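Local coordinates for protein tubulin-binding cofactor A (Leishmania major, PDB 4CQI) that probably acts early in the tubulin-folding pathway, capturing beta-tubulin and stabilising it in a quasi-native conformation, at residues 27-32 / 94-99; 35-41 / 87-92; 52-56 / 70-74. All blocks are in the same frame, centred on the assembly; numbering follows the deposited sequence.

Contact 1 (27-32 / 94-99); sequences TLRIKV and DLSDYL
K31 reaches across the helix pair to D94, its NZ 2.6 Å from D94 OD2 in a salt bridge that meets the carboxylate on its syn side, 22° out of the carboxylate plane. The lysine chain is extended through CE, and its last torsion (chi4 -65°) turns NZ toward the acid while CE lies 3.8 Å from Y98 CG. A lysine suits this place because its methylenes can pack against the tyrosine while its charge is paired beyond. At the far end of the ring T27 supplies a CH-pi contact: CG2 sits over one face, offset toward the rim, 3.8 Å from the Y98 centroid. T27 is turned so that this methyl is presented to the ring, while OG1 is hydrogen-bonded to the carbonyl of P23. Helices 23-62 and 67-100 run antiparallel here, their segment axes 10.1 Å apart at 160°, as two members of the three-helix bundle of the TBCA family. On the side facing the third helix the chemistry becomes apolar. L28 CD1 and L95 CD1 approach to 3.2 Å, shorter than normal carbon contact and so doubtful in its exact value, and L28 CD1 also touches L99 CD2 at 3.8 Å. V32 CG2 packs on L95 CD2 at 4.0 Å. Behind this leucine-valine layer stands helix 109-125, where M119 touches L95 and L99, L112 touches L99, and A115 touches V32.

Contact 2 (35-41 / 87-92); sequences LKRTIKD and RIMASV
T38 points at the flank of I88 where the two helices come close, its OG1 3.5 Å from I88 CG1 and the segment axes 8.9 Å apart. Small residues allow this approach: S91 lies opposite L35, its OG 3.3 Å from L35 CB. The threonine hydroxyl turns back on its own helix and gives its proton to L35 O at 2.8 Å. With chi1 at 70°, OG1 lies between the backbone N and the carbonyl carbon, close enough to share L35 O with the backbone N of I39, so a buried polar atom is satisfied locally. Branched aliphatic groups fill the rest of this packed side. L35 CD1 touches V92 CG2 at 3.7 Å, and I39 crosses I88 at about a right angle; T118 and M119 of helix 109-125 touch L35 beyond.

The other side is wetter and more loosely joined. R87, bent at chi3 (66°), brings its guanidinium past T38 CG2, which covers one face, to D41. NH1 donates to the anti lone pair of D41 OD2 at 3.0 Å, near the guanidinium plane; the bond from NH2 is weak. A water fills in between, accepting from R87 NH2 and donating to D41 OD2, though its short spacing to NH2 leaves that bond doubtful. The carboxylate and guanidinium planes are 29° apart, nearly coplanar, and the nearby arginine charge probably helps to keep D41 ionised beside the apolar core.

Contact 3 (52-56 / 70-74); sequences ELQRL and QTKVV
Q70 and E52 carry the polar part of this contact through a single amide nitrogen. Q70 NE2 gives one proton to E52 OE1 at 2.8 Å, at an angle of 169°, and the other to the backbone O of E52 at 3.0 Å. Both acceptors lie close to the amide plane, so the pair of bonds fixes the rotation of the glutamine end. A bend at chi2 (59°) brings the amide over to this glutamate, and a glutamine suits the place because its NH2 has two protons to give. E52 O also accepts from the backbone N of L56, so the glutamine bond is added to an ordinary helix bond.

The countercharge comes from R55, whose NH1 forms a salt bridge to E52 OE1 at 2.9 Å from the opposite face of the carboxylate to Q70. The same NH1 pairs with E48, whose carboxylate lies close to that of E52; the arginine probably eases the repulsion between them. Its aliphatic part lies beside the amide, CG 3.7 Å from Q70 NE2.

Apolar contacts flank the polar group. L56 crosses the glutamine stem obliquely, its CA 3.5 Å from Q70 CG, while its CD2 meets V74 CG2 at 4.1 Å. L53 sets out away from the other helix, yet its CD2 comes within 3.5 Å of V74 CG1. V73 sets a methyl, CG1, against the glutamate carboxylate, 3.3 Å from E52 OE2. The beta-branched valines offer compact surfaces close to their helix. With the segment directions at 168°, helices 23-62 and 67-100 form an antiparallel hairpin here, in keeping with the coiled coil predicted for the first of them.

How the contacts relate
From the N terminus, helix 23-62 enters contact 1, then contact 2, then contact 3, before the chain turns between residues 62 and 67. Helix 67-100 returns through the partners in reverse order, so contact 3 closes the smallest loop, contact 2 encloses it and contact 1 encloses both; none cross. Contacts 1 and 2 adjoin, their centres 12 Å apart, and touch where L95 CD2 packs on L35 CD2 at 3.8 Å. Contact 3 lies about 36 Å from contact 1, centre to centre, across the chain's centre. Helix 109-125 packs beside contacts 1 and 2, whereas contact 3 ties the helical hairpin near its turn.

Contact 1 (27-32 / 94-99)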
ATOM      1  N   THR A  27       8.956   7.617  16.429  1.00 18.38           N
ATOM      2  CA  THR A  27       7.888   6.628  16.173  1.00 18.25           C
ATOM      3  C   THR A  27       6.955   7.128  15.069  1.00 17.99           C
ATOM      4  O   THR A  27       6.599   6.359  14.137  1.00 17.10           O
ATOM      5  CB  THR A  27       7.144   6.320  17.477  1.00 18.76           C
ATOM      6  OG1 THR A  27       8.070   5.648  18.356  1.00 20.82           O
ATOM      7  CG2 THR A  27       5.937   5.445  17.241  1.00 17.83           C
ATOM      8  N   LEU A  28       6.560   8.392  15.153  1.00 16.82           N
ATOM      9  CA  LEU A  28       5.704   8.978  14.109  1.00 18.61           C
ATOM     10  C   LEU A  28       6.326   8.853  12.717  1.00 19.19           C
ATOM     11  O   LEU A  28       5.650   8.490  11.744  1.00 17.45           O
ATOM     12  CB  LEU A  28       5.352  10.424  14.417  1.00 18.91           C
ATOM     13  CG  LEU A  28       4.360  11.154  13.524  1.00 19.80           C
ATOM     14  CD1 LEU A  28       3.053  10.368  13.356  1.00 18.41           C
ATOM     15  CD2 LEU A  28       4.070  12.578  14.050  1.00 18.31           C
ATOM     16  N   ARG A  29       7.615   9.175  12.630  1.00 20.42           N
ATOM     17  CA  ARG A  29       8.368   9.062  11.379  1.00 22.22           C
ATOM     18  C   ARG A  29       8.342   7.641  10.821  1.00 21.07           C
ATOM     19  O   ARG A  29       8.081   7.444   9.624  1.00 19.94           O
ATOM     20  CB  ARG A  29       9.817   9.553  11.631  1.00 26.48           C
ATOM     21  CG  ARG A  29      10.650   9.882  10.411  1.00 35.55           C
ATOM     22  CD  ARG A  29      11.964  10.564  10.839  1.00 38.05           C
ATOM     23  NE  ARG A  29      11.784  11.995  11.153  1.00 42.60           N
ATOM     24  CZ  ARG A  29      11.985  12.582  12.339  1.00 44.63           C
ATOM     25  NH1 ARG A  29      12.394  11.884  13.405  1.00 53.02           N
ATOM     26  NH2 ARG A  29      11.784  13.893  12.468  1.00 44.51           N
ATOM     27  N   ILE A  30       8.600   6.641  11.673  1.00 19.03           N
ATOM     28  CA  ILE A  30       8.578   5.247  11.270  1.00 19.18           C
ATOM     29  C   ILE A  30       7.200   4.863  10.750  1.00 18.79           C
ATOM     30  O   ILE A  30       7.089   4.185   9.721  1.00 17.97           O
ATOM     31  CB  ILE A  30       8.954   4.308  12.435  1.00 21.45           C
ATOM     32  CG1 ILE A  30      10.440   4.458  12.803  1.00 23.60           C
ATOM     33  CG2 ILE A  30       8.635   2.847  12.099  1.00 22.09           C
ATOM     34  CD1 ILE A  30      10.733   3.985  14.226  1.00 23.56           C
ATOM     35  N   LYS A  31       6.167   5.276  11.463  1.00 16.87           N
ATOM     36  CA  LYS A  31       4.796   4.942  11.033  1.00 17.15           C
ATOM     37  C   LYS A  31       4.433   5.612   9.690  1.00 16.34           C
ATOM     38  O   LYS A  31       3.814   4.978   8.836  1.00 16.17           O
ATOM     39  CB  LYS A  31       3.778   5.259  12.114  1.00 17.74           C
ATOM     40  CG  LYS A  31       3.930   4.452  13.404  1.00 17.71           C
ATOM     41  CD  LYS A  31       2.776   4.767  14.374  1.00 18.25           C
ATOM     42  CE  LYS A  31       2.948   3.963  15.679  1.00 20.31           C
ATOM     43  NZ  LYS A  31       2.848   2.488  15.495  1.00 18.31           N
ATOM     44  N   VAL A  32       4.864   6.864   9.489  1.00 14.86           N
ATOM     45  CA  VAL A  32       4.607   7.576   8.237  1.00 15.84           C
ATOM     46  C   VAL A  32       5.333   6.865   7.105  1.00 16.28           C
ATOM     47  O   VAL A  32       4.747   6.656   6.029  1.00 16.78           O
ATOM     48  CB  VAL A  32       4.995   9.074   8.334  1.00 15.39           C
ATOM     49  CG1 VAL A  32       5.022   9.741   6.948  1.00 14.98           C
ATOM     50  CG2 VAL A  32       4.017   9.779   9.274  1.00 14.71           C
ATOM     51  N   ASP A  94      -3.439   2.739  12.507  1.00 16.93           N
ATOM     52  CA  ASP A  94      -2.348   2.747  13.446  1.00 18.86           C
ATOM     53  C   ASP A  94      -1.767   4.160  13.625  1.00 17.28           C
ATOM     54  O   ASP A  94      -1.535   4.622  14.771  1.00 14.46           O
ATOM     55  CB  ASP A  94      -1.268   1.779  12.996  1.00 20.11           C
ATOM     56  CG  ASP A  94      -0.170   1.617  14.024  1.00 24.02           C
ATOM     57  OD1 ASP A  94      -0.480   1.158  15.160  1.00 23.52           O
ATOM     58  OD2 ASP A  94       1.001   1.871  13.700  1.00 22.85           O
ATOM     59  N   LEU A  95      -1.573   4.855  12.506  1.00 17.02           N
ATOM     60  CA  LEU A  95      -1.025   6.203  12.517  1.00 16.58           C
ATOM     61  C   LEU A  95      -2.003   7.136  13.130  1.00 17.15           C
ATOM     62  O   LEU A  95      -1.661   7.950  14.000  1.00 15.82           O
ATOM     63  CB  LEU A  95      -0.628   6.643  11.079  1.00 15.93           C
ATOM     64  CG  LEU A  95      -0.034   8.023  10.849  1.00 16.08           C
ATOM     65  CD1 LEU A  95       1.179   8.327  11.749  1.00 14.72           C
ATOM     66  CD2 LEU A  95       0.308   8.229   9.362  1.00 15.41           C
ATOM     67  N   SER A  96      -3.254   7.047  12.707  1.00 18.69           N
ATOM     68  CA  SER A  96      -4.303   7.860  13.256  1.00 19.99           C
ATOM     69  C   SER A  96      -4.483   7.709  14.787  1.00 21.48           C
ATOM     70  O   SER A  96      -4.640   8.716  15.518  1.00 20.48           O
ATOM     71  CB  SER A  96      -5.630   7.511  12.563  1.00 22.67           C
ATOM     72  OG  SER A  96      -6.675   8.326  13.070  1.00 26.84           O
ATOM     73  N   ASP A  97      -4.464   6.474  15.256  1.00 20.17           N
ATOM     74  CA  ASP A  97      -4.475   6.186  16.706  1.00 21.66           C
ATOM     75  C   ASP A  97      -3.269   6.831  17.398  1.00 20.68           C
ATOM     76  O   ASP A  97      -3.432   7.430  18.436  1.00 23.66           O
ATOM     77  CB  ASP A  97      -4.441   4.682  16.971  1.00 21.60           C
ATOM     78  CG  ASP A  97      -5.799   3.994  16.714  1.00 23.38           C
ATOM     79  OD1 ASP A  97      -6.802   4.672  16.399  1.00 25.12           O
ATOM     80  OD2 ASP A  97      -5.822   2.750  16.806  1.00 26.06           O
ATOM     81  N   TYR A  98      -2.069   6.685  16.839  1.00 19.81           N
ATOM     82  CA  TYR A  98      -0.847   7.234  17.445  1.00 19.87           C
ATOM     83  C   TYR A  98      -0.934   8.748  17.580  1.00 20.67           C
ATOM     84  O   TYR A  98      -0.522   9.317  18.608  1.00 21.50           O
ATOM     85  CB  TYR A  98       0.410   6.866  16.647  1.00 19.15           C
ATOM     86  CG  TYR A  98       1.685   7.128  17.425  1.00 19.59           C
ATOM     87  CD1 TYR A  98       1.999   6.369  18.531  1.00 18.81           C
ATOM     88  CD2 TYR A  98       2.558   8.163  17.076  1.00 19.43           C
ATOM     89  CE1 TYR A  98       3.116   6.602  19.275  1.00 20.88           C
ATOM     90  CE2 TYR A  98       3.689   8.402  17.808  1.00 19.11           C
ATOM     91  CZ  TYR A  98       3.968   7.626  18.926  1.00 20.54           C
ATOM     92  OH  TYR A  98       5.106   7.842  19.682  1.00 20.60           O
ATOM     93  N   LEU A  99      -1.462   9.389  16.543  1.00 20.20           N
ATOM     94  CA  LEU A  99      -1.648  10.838  16.546  1.00 21.74           C
ATOM     95  C   LEU A  99      -2.620  11.309  17.619  1.00 23.40           C
ATOM     96  O   LEU A  99      -2.537  12.460  18.049  1.00 23.04           O
ATOM     97  CB  LEU A  99      -2.059  11.372  15.173  1.00 20.96           C
ATOM     98  CG  LEU A  99      -0.960  11.339  14.098  1.00 19.89           C
ATOM     99  CD1 LEU A  99      -1.574  11.543  12.724  1.00 20.25           C
ATOM    100  CD2 LEU A  99       0.091  12.455  14.333  1.00 20.52           C
TER

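Contact 2 (35-41 / 87-92)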
ATOM      1  N   LEU A  35       3.540   3.624   6.183  1.00 15.37           N
ATOM      2  CA  LEU A  35       2.307   3.878   5.469  1.00 15.44           C
ATOM      3  C   LEU A  35       2.613   4.207   3.991  1.00 16.38           C
ATOM      4  O   LEU A  35       1.962   3.689   3.071  1.00 14.09           O
ATOM      5  CB  LEU A  35       1.488   5.014   6.103  1.00 14.25           C
ATOM      6  CG  LEU A  35       0.264   5.493   5.305  1.00 14.12           C
ATOM      7  CD1 LEU A  35      -0.710   4.378   4.862  1.00 13.03           C
ATOM      8  CD2 LEU A  35      -0.484   6.583   6.061  1.00 13.74           C
ATOM      9  N   LYS A  36       3.591   5.085   3.795  1.00 16.55           N
ATOM     10  CA  LYS A  36       4.015   5.437   2.455  1.00 18.76           C
ATOM     11  C   LYS A  36       4.382   4.174   1.659  1.00 17.63           C
ATOM     12  O   LYS A  36       3.974   4.044   0.498  1.00 17.17           O
ATOM     13  CB  LYS A  36       5.224   6.402   2.534  1.00 22.75           C
ATOM     14  CG  LYS A  36       5.708   6.894   1.179  1.00 28.08           C
ATOM     15  CD  LYS A  36       6.779   7.989   1.325  1.00 33.19           C
ATOM     16  CE  LYS A  36       7.915   7.876   0.294  1.00 40.55           C
ATOM     17  NZ  LYS A  36       7.503   7.871  -1.143  1.00 42.57           N
ATOM     18  N   ARG A  37       5.133   3.260   2.268  1.00 16.70           N
ATOM     19  CA  ARG A  37       5.481   1.960   1.596  1.00 18.78           C
ATOM     20  C   ARG A  37       4.254   1.116   1.238  1.00 16.33           C
ATOM     21  O   ARG A  37       4.204   0.600   0.131  1.00 14.69           O
ATOM     22  CB  ARG A  37       6.502   1.151   2.396  0.50 20.00           C
ATOM     23  CG  ARG A  37       7.936   1.557   2.103  0.50 22.07           C
ATOM     24  CD  ARG A  37       8.920   0.637   2.776  0.50 23.70           C
ATOM     25  NE  ARG A  37       8.744   0.675   4.212  0.50 26.11           N
ATOM     26  CZ  ARG A  37       9.427   1.482   5.019  0.50 25.59           C
ATOM     27  NH1 ARG A  37      10.343   2.301   4.524  0.50 26.66           N
ATOM     28  NH2 ARG A  37       9.196   1.450   6.308  0.50 24.94           N
ATOM     29  N   THR A  38       3.251   1.013   2.114  1.00 15.39           N
ATOM     30  CA  THR A  38       2.034   0.274   1.772  1.00 14.85           C
ATOM     31  C   THR A  38       1.302   0.926   0.600  1.00 14.50           C
ATOM     32  O   THR A  38       0.665   0.248  -0.206  1.00 14.88           O
ATOM     33  CB  THR A  38       1.060   0.096   2.954  1.00 16.63           C
ATOM     34  OG1 THR A  38       0.470   1.366   3.304  1.00 16.86           O
ATOM     35  CG2 THR A  38       1.772  -0.497   4.193  1.00 17.45           C
ATOM     36  N   ILE A  39       1.369   2.249   0.487  1.00 13.69           N
ATOM     37  CA  ILE A  39       0.681   2.894  -0.623  1.00 13.95           C
ATOM     38  C   ILE A  39       1.394   2.581  -1.962  1.00 15.52           C
ATOM     39  O   ILE A  39       0.743   2.275  -2.958  1.00 13.90           O
ATOM     40  CB  ILE A  39       0.511   4.396  -0.374  1.00 13.49           C
ATOM     41  CG1 ILE A  39      -0.347   4.595   0.866  1.00 13.13           C
ATOM     42  CG2 ILE A  39      -0.125   5.108  -1.558  1.00 14.56           C
ATOM     43  CD1 ILE A  39      -0.316   6.007   1.403  1.00 12.90           C
ATOM     44  N   LYS A  40       2.731   2.661  -1.972  1.00 15.58           N
ATOM     45  CA  LYS A  40       3.492   2.333  -3.161  1.00 17.18           C
ATOM     46  C   LYS A  40       3.263   0.858  -3.532  1.00 16.01           C
ATOM     47  O   LYS A  40       3.070   0.532  -4.718  1.00 14.26           O
ATOM     48  CB  LYS A  40       4.986   2.633  -2.954  1.00 19.93           C
ATOM     49  CG  LYS A  40       5.319   4.089  -2.616  1.00 26.14           C
ATOM     50  CD  LYS A  40       4.910   5.057  -3.710  1.00 31.49           C
ATOM     51  CE  LYS A  40       5.716   6.363  -3.616  1.00 35.89           C
ATOM     52  NZ  LYS A  40       5.206   7.429  -4.539  1.00 41.86           N
ATOM     53  N   ASP A  41       3.205  -0.008  -2.525  1.00 15.99           N
ATOM     54  CA  ASP A  41       2.880  -1.438  -2.766  1.00 15.50           C
ATOM     55  C   ASP A  41       1.601  -1.612  -3.563  1.00 15.30           C
ATOM     56  O   ASP A  41       1.538  -2.444  -4.479  1.00 12.81           O
ATOM     57  CB  ASP A  41       2.819  -2.276  -1.457  1.00 15.64           C
ATOM     58  CG  ASP A  41       4.193  -2.485  -0.792  1.00 17.33           C
ATOM     59  OD1 ASP A  41       5.223  -2.291  -1.473  1.00 18.76           O
ATOM     60  OD2 ASP A  41       4.228  -2.804   0.423  1.00 17.22           O
ATOM     61  N   ARG A  87      -3.781  -3.594   4.046  1.00 13.69           N
ATOM     62  CA  ARG A  87      -2.562  -3.128   4.690  1.00 14.87           C
ATOM     63  C   ARG A  87      -2.480  -1.625   4.776  1.00 13.30           C
ATOM     64  O   ARG A  87      -2.037  -1.091   5.800  1.00 13.96           O
ATOM     65  CB  ARG A  87      -1.287  -3.709   4.034  1.00 17.29           C
ATOM     66  CG  ARG A  87      -1.132  -5.225   4.120  1.00 21.42           C
ATOM     67  CD  ARG A  87      -0.015  -5.710   3.199  1.00 25.04           C
ATOM     68  NE  ARG A  87       1.309  -5.219   3.631  1.00 28.35           N
ATOM     69  CZ  ARG A  87       2.102  -4.403   2.946  1.00 30.75           C
ATOM     70  NH1 ARG A  87       1.772  -3.945   1.728  1.00 26.85           N
ATOM     71  NH2 ARG A  87       3.271  -4.072   3.486  1.00 36.93           N
ATOM     72  N   ILE A  88      -2.905  -0.904   3.737  1.00 13.10           N
ATOM     73  CA  ILE A  88      -2.949   0.550   3.799  1.00 12.50           C
ATOM     74  C   ILE A  88      -3.876   0.968   4.897  1.00 13.58           C
ATOM     75  O   ILE A  88      -3.520   1.784   5.754  1.00 12.75           O
ATOM     76  CB  ILE A  88      -3.426   1.215   2.492  1.00 12.75           C
ATOM     77  CG1 ILE A  88      -2.376   1.029   1.381  1.00 12.63           C
ATOM     78  CG2 ILE A  88      -3.682   2.707   2.711  1.00 12.65           C
ATOM     79  CD1 ILE A  88      -2.937   1.286  -0.037  1.00 13.42           C
ATOM     80  N   MET A  89      -5.095   0.403   4.898  1.00 14.25           N
ATOM     81  CA  MET A  89      -6.054   0.798   5.919  1.00 14.27           C
ATOM     82  C   MET A  89      -5.596   0.494   7.339  1.00 12.92           C
ATOM     83  O   MET A  89      -5.843   1.304   8.221  1.00 13.46           O
ATOM     84  CB  MET A  89      -7.426   0.201   5.622  1.00 16.47           C
ATOM     85  CG  MET A  89      -8.046   0.665   4.326  1.00 17.65           C
ATOM     86  SD  MET A  89      -8.512   2.409   4.312  1.00 23.19           S
ATOM     87  CE  MET A  89      -7.039   3.246   3.922  1.00 22.25           C
ATOM     88  N   ALA A  90      -4.935  -0.629   7.565  1.00 11.95           N
ATOM     89  CA  ALA A  90      -4.444  -0.973   8.901  1.00 12.59           C
ATOM     90  C   ALA A  90      -3.351   0.018   9.343  1.00 13.23           C
ATOM     91  O   ALA A  90      -3.312   0.450  10.515  1.00 13.31           O
ATOM     92  CB  ALA A  90      -3.924  -2.423   8.951  1.00 12.41           C
ATOM     93  N   SER A  91      -2.533   0.436   8.386  1.00 13.48           N
ATOM     94  CA  SER A  91      -1.469   1.420   8.641  1.00 14.60           C
ATOM     95  C   SER A  91      -2.028   2.826   8.911  1.00 14.32           C
ATOM     96  O   SER A  91      -1.527   3.561   9.790  1.00 15.50           O
ATOM     97  CB  SER A  91      -0.484   1.383   7.447  1.00 16.00           C
ATOM     98  OG  SER A  91       0.591   2.274   7.663  1.00 20.75           O
ATOM     99  N   VAL A  92      -3.066   3.201   8.186  1.00 12.94           N
ATOM    100  CA  VAL A  92      -3.746   4.483   8.386  1.00 13.94           C
ATOM    101  C   VAL A  92      -4.324   4.551   9.795  1.00 15.55           C
ATOM    102  O   VAL A  92      -4.151   5.564  10.495  1.00 15.02           O
ATOM    103  CB  VAL A  92      -4.828   4.758   7.325  1.00 13.60           C
ATOM    104  CG1 VAL A  92      -5.716   5.960   7.737  1.00 15.19           C
ATOM    105  CG2 VAL A  92      -4.200   4.995   5.939  1.00 12.90           C
TER
HETATM  106  O   HOH W   1       5.105  -2.461   2.858  1.00 28.97           O

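Contact 3 (52-56 / 70-74)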
ATOM      1  N   GLU A  52      -0.087  -8.913 -15.680  1.00 22.16           N
ATOM      2  CA  GLU A  52      -0.347 -10.362 -15.570  1.00 23.29           C
ATOM      3  C   GLU A  52      -1.411 -10.788 -16.541  1.00 24.53           C
ATOM      4  O   GLU A  52      -1.349 -11.899 -17.089  1.00 25.25           O
ATOM      5  CB  GLU A  52      -0.762 -10.793 -14.176  1.00 22.59           C
ATOM      6  CG  GLU A  52       0.253 -10.553 -13.040  1.00 22.57           C
ATOM      7  CD  GLU A  52       1.446 -11.514 -12.948  1.00 22.49           C
ATOM      8  OE1 GLU A  52       1.858 -12.144 -13.959  1.00 19.42           O
ATOM      9  OE2 GLU A  52       1.997 -11.591 -11.828  1.00 21.72           O
ATOM     10  N   LEU A  53      -2.390  -9.915 -16.758  1.00 23.57           N
ATOM     11  CA  LEU A  53      -3.437 -10.146 -17.730  1.00 26.86           C
ATOM     12  C   LEU A  53      -2.877 -10.139 -19.174  1.00 30.74           C
ATOM     13  O   LEU A  53      -3.350 -10.884 -20.040  1.00 32.66           O
ATOM     14  CB  LEU A  53      -4.545  -9.111 -17.583  1.00 25.68           C
ATOM     15  CG  LEU A  53      -5.482  -9.227 -16.364  1.00 26.29           C
ATOM     16  CD1 LEU A  53      -6.263  -7.940 -16.078  1.00 26.64           C
ATOM     17  CD2 LEU A  53      -6.455 -10.380 -16.544  1.00 26.36           C
ATOM     18  N   GLN A  54      -1.907  -9.277 -19.428  1.00 31.26           N
ATOM     19  CA  GLN A  54      -1.185  -9.269 -20.706  1.00 35.33           C
ATOM     20  C   GLN A  54      -0.277 -10.497 -20.844  1.00 36.16           C
ATOM     21  O   GLN A  54      -0.190 -11.107 -21.908  1.00 40.86           O
ATOM     22  CB  GLN A  54      -0.310  -7.992 -20.816  1.00 37.83           C
ATOM     23  CG  GLN A  54      -1.050  -6.655 -20.899  1.00 39.96           C
ATOM     24  CD  GLN A  54      -0.191  -5.436 -20.460  1.00 41.87           C
ATOM     25  OE1 GLN A  54       1.044  -5.515 -20.311  1.00 43.19           O
ATOM     26  NE2 GLN A  54      -0.860  -4.299 -20.245  1.00 45.26           N
ATOM     27  N   ARG A  55       0.422 -10.828 -19.766  1.00 37.35           N
ATOM     28  CA  ARG A  55       1.363 -11.937 -19.723  1.00 36.32           C
ATOM     29  C   ARG A  55       0.609 -13.233 -19.968  1.00 37.22           C
ATOM     30  O   ARG A  55       1.130 -14.133 -20.636  1.00 37.04           O
ATOM     31  CB  ARG A  55       2.118 -11.943 -18.382  1.00 35.28           C
ATOM     32  CG  ARG A  55       3.042 -13.137 -18.158  1.00 37.44           C
ATOM     33  CD  ARG A  55       3.966 -12.895 -16.969  1.00 37.45           C
ATOM     34  NE  ARG A  55       4.724 -11.637 -17.101  1.00 38.14           N
ATOM     35  CZ  ARG A  55       4.740 -10.615 -16.235  1.00 37.79           C
ATOM     36  NH1 ARG A  55       4.078 -10.667 -15.081  1.00 32.36           N
ATOM     37  NH2 ARG A  55       5.456  -9.523 -16.518  1.00 31.87           N
ATOM     38  N   LEU A  56      -0.639 -13.294 -19.493  1.00 42.38           N
ATOM     39  CA  LEU A  56      -1.586 -14.390 -19.819  1.00 44.39           C
ATOM     40  C   LEU A  56      -1.832 -14.516 -21.328  1.00 47.62           C
ATOM     41  O   LEU A  56      -1.648 -15.597 -21.894  1.00 47.02           O
ATOM     42  CB  LEU A  56      -2.934 -14.189 -19.091  1.00 41.93           C
ATOM     43  CG  LEU A  56      -4.039 -15.255 -19.220  1.00 40.18           C
ATOM     44  CD1 LEU A  56      -3.514 -16.626 -18.807  1.00 35.90           C
ATOM     45  CD2 LEU A  56      -5.269 -14.881 -18.392  1.00 37.43           C
ATOM     46  N   GLN A  70      -0.565 -19.406 -15.458  1.00 33.86           N
ATOM     47  CA  GLN A  70      -0.743 -17.941 -15.479  1.00 31.70           C
ATOM     48  C   GLN A  70      -2.161 -17.518 -15.118  1.00 31.00           C
ATOM     49  O   GLN A  70      -2.365 -16.406 -14.608  1.00 26.17           O
ATOM     50  CB  GLN A  70      -0.319 -17.349 -16.826  1.00 33.60           C
ATOM     51  CG  GLN A  70      -0.282 -15.816 -16.893  1.00 30.76           C
ATOM     52  CD  GLN A  70       0.654 -15.154 -15.883  1.00 28.37           C
ATOM     53  OE1 GLN A  70       1.594 -15.773 -15.336  1.00 24.01           O
ATOM     54  NE2 GLN A  70       0.412 -13.860 -15.642  1.00 25.47           N
ATOM     55  N   THR A  71      -3.144 -18.379 -15.393  1.00 26.23           N
ATOM     56  CA  THR A  71      -4.507 -18.141 -14.937  1.00 26.23           C
ATOM     57  C   THR A  71      -4.540 -18.015 -13.400  1.00 23.77           C
ATOM     58  O   THR A  71      -5.183 -17.093 -12.850  1.00 23.85           O
ATOM     59  CB  THR A  71      -5.478 -19.244 -15.419  1.00 27.78           C
ATOM     60  OG1 THR A  71      -5.610 -19.135 -16.830  1.00 30.26           O
ATOM     61  CG2 THR A  71      -6.871 -19.056 -14.802  1.00 31.43           C
ATOM     62  N   LYS A  72      -3.860 -18.933 -12.736  1.00 21.63           N
ATOM     63  CA  LYS A  72      -3.752 -18.945 -11.276  1.00 25.02           C
ATOM     64  C   LYS A  72      -2.980 -17.718 -10.736  1.00 22.90           C
ATOM     65  O   LYS A  72      -3.370 -17.123  -9.726  1.00 19.94           O
ATOM     66  CB  LYS A  72      -3.096 -20.256 -10.805  1.00 29.64           C
ATOM     67  CG  LYS A  72      -4.051 -21.465 -10.901  1.00 33.95           C
ATOM     68  CD  LYS A  72      -3.344 -22.813 -11.069  1.00 39.35           C
ATOM     69  CE  LYS A  72      -4.341 -23.923 -11.430  1.00 41.58           C
ATOM     70  NZ  LYS A  72      -3.698 -25.143 -12.015  1.00 46.01           N
ATOM     71  N   VAL A  73      -1.911 -17.315 -11.433  1.00 19.65           N
ATOM     72  CA  VAL A  73      -1.146 -16.112 -11.043  1.00 18.47           C
ATOM     73  C   VAL A  73      -1.987 -14.828 -11.206  1.00 18.33           C
ATOM     74  O   VAL A  73      -1.902 -13.948 -10.347  1.00 16.99           O
ATOM     75  CB  VAL A  73       0.148 -16.015 -11.850  1.00 20.35           C
ATOM     76  CG1 VAL A  73       0.863 -14.679 -11.672  1.00 19.10           C
ATOM     77  CG2 VAL A  73       1.074 -17.182 -11.526  1.00 21.36           C
ATOM     78  N   VAL A  74      -2.776 -14.739 -12.281  1.00 17.20           N
ATOM     79  CA  VAL A  74      -3.666 -13.593 -12.520  1.00 18.35           C
ATOM     80  C   VAL A  74      -4.700 -13.497 -11.401  1.00 17.67           C
ATOM     81  O   VAL A  74      -4.957 -12.400 -10.854  1.00 18.43           O
ATOM     82  CB  VAL A  74      -4.359 -13.674 -13.901  1.00 17.18           C
ATOM     83  CG1 VAL A  74      -5.496 -12.674 -14.012  1.00 18.48           C
ATOM     84  CG2 VAL A  74      -3.323 -13.467 -15.021  1.00 17.87           C
TER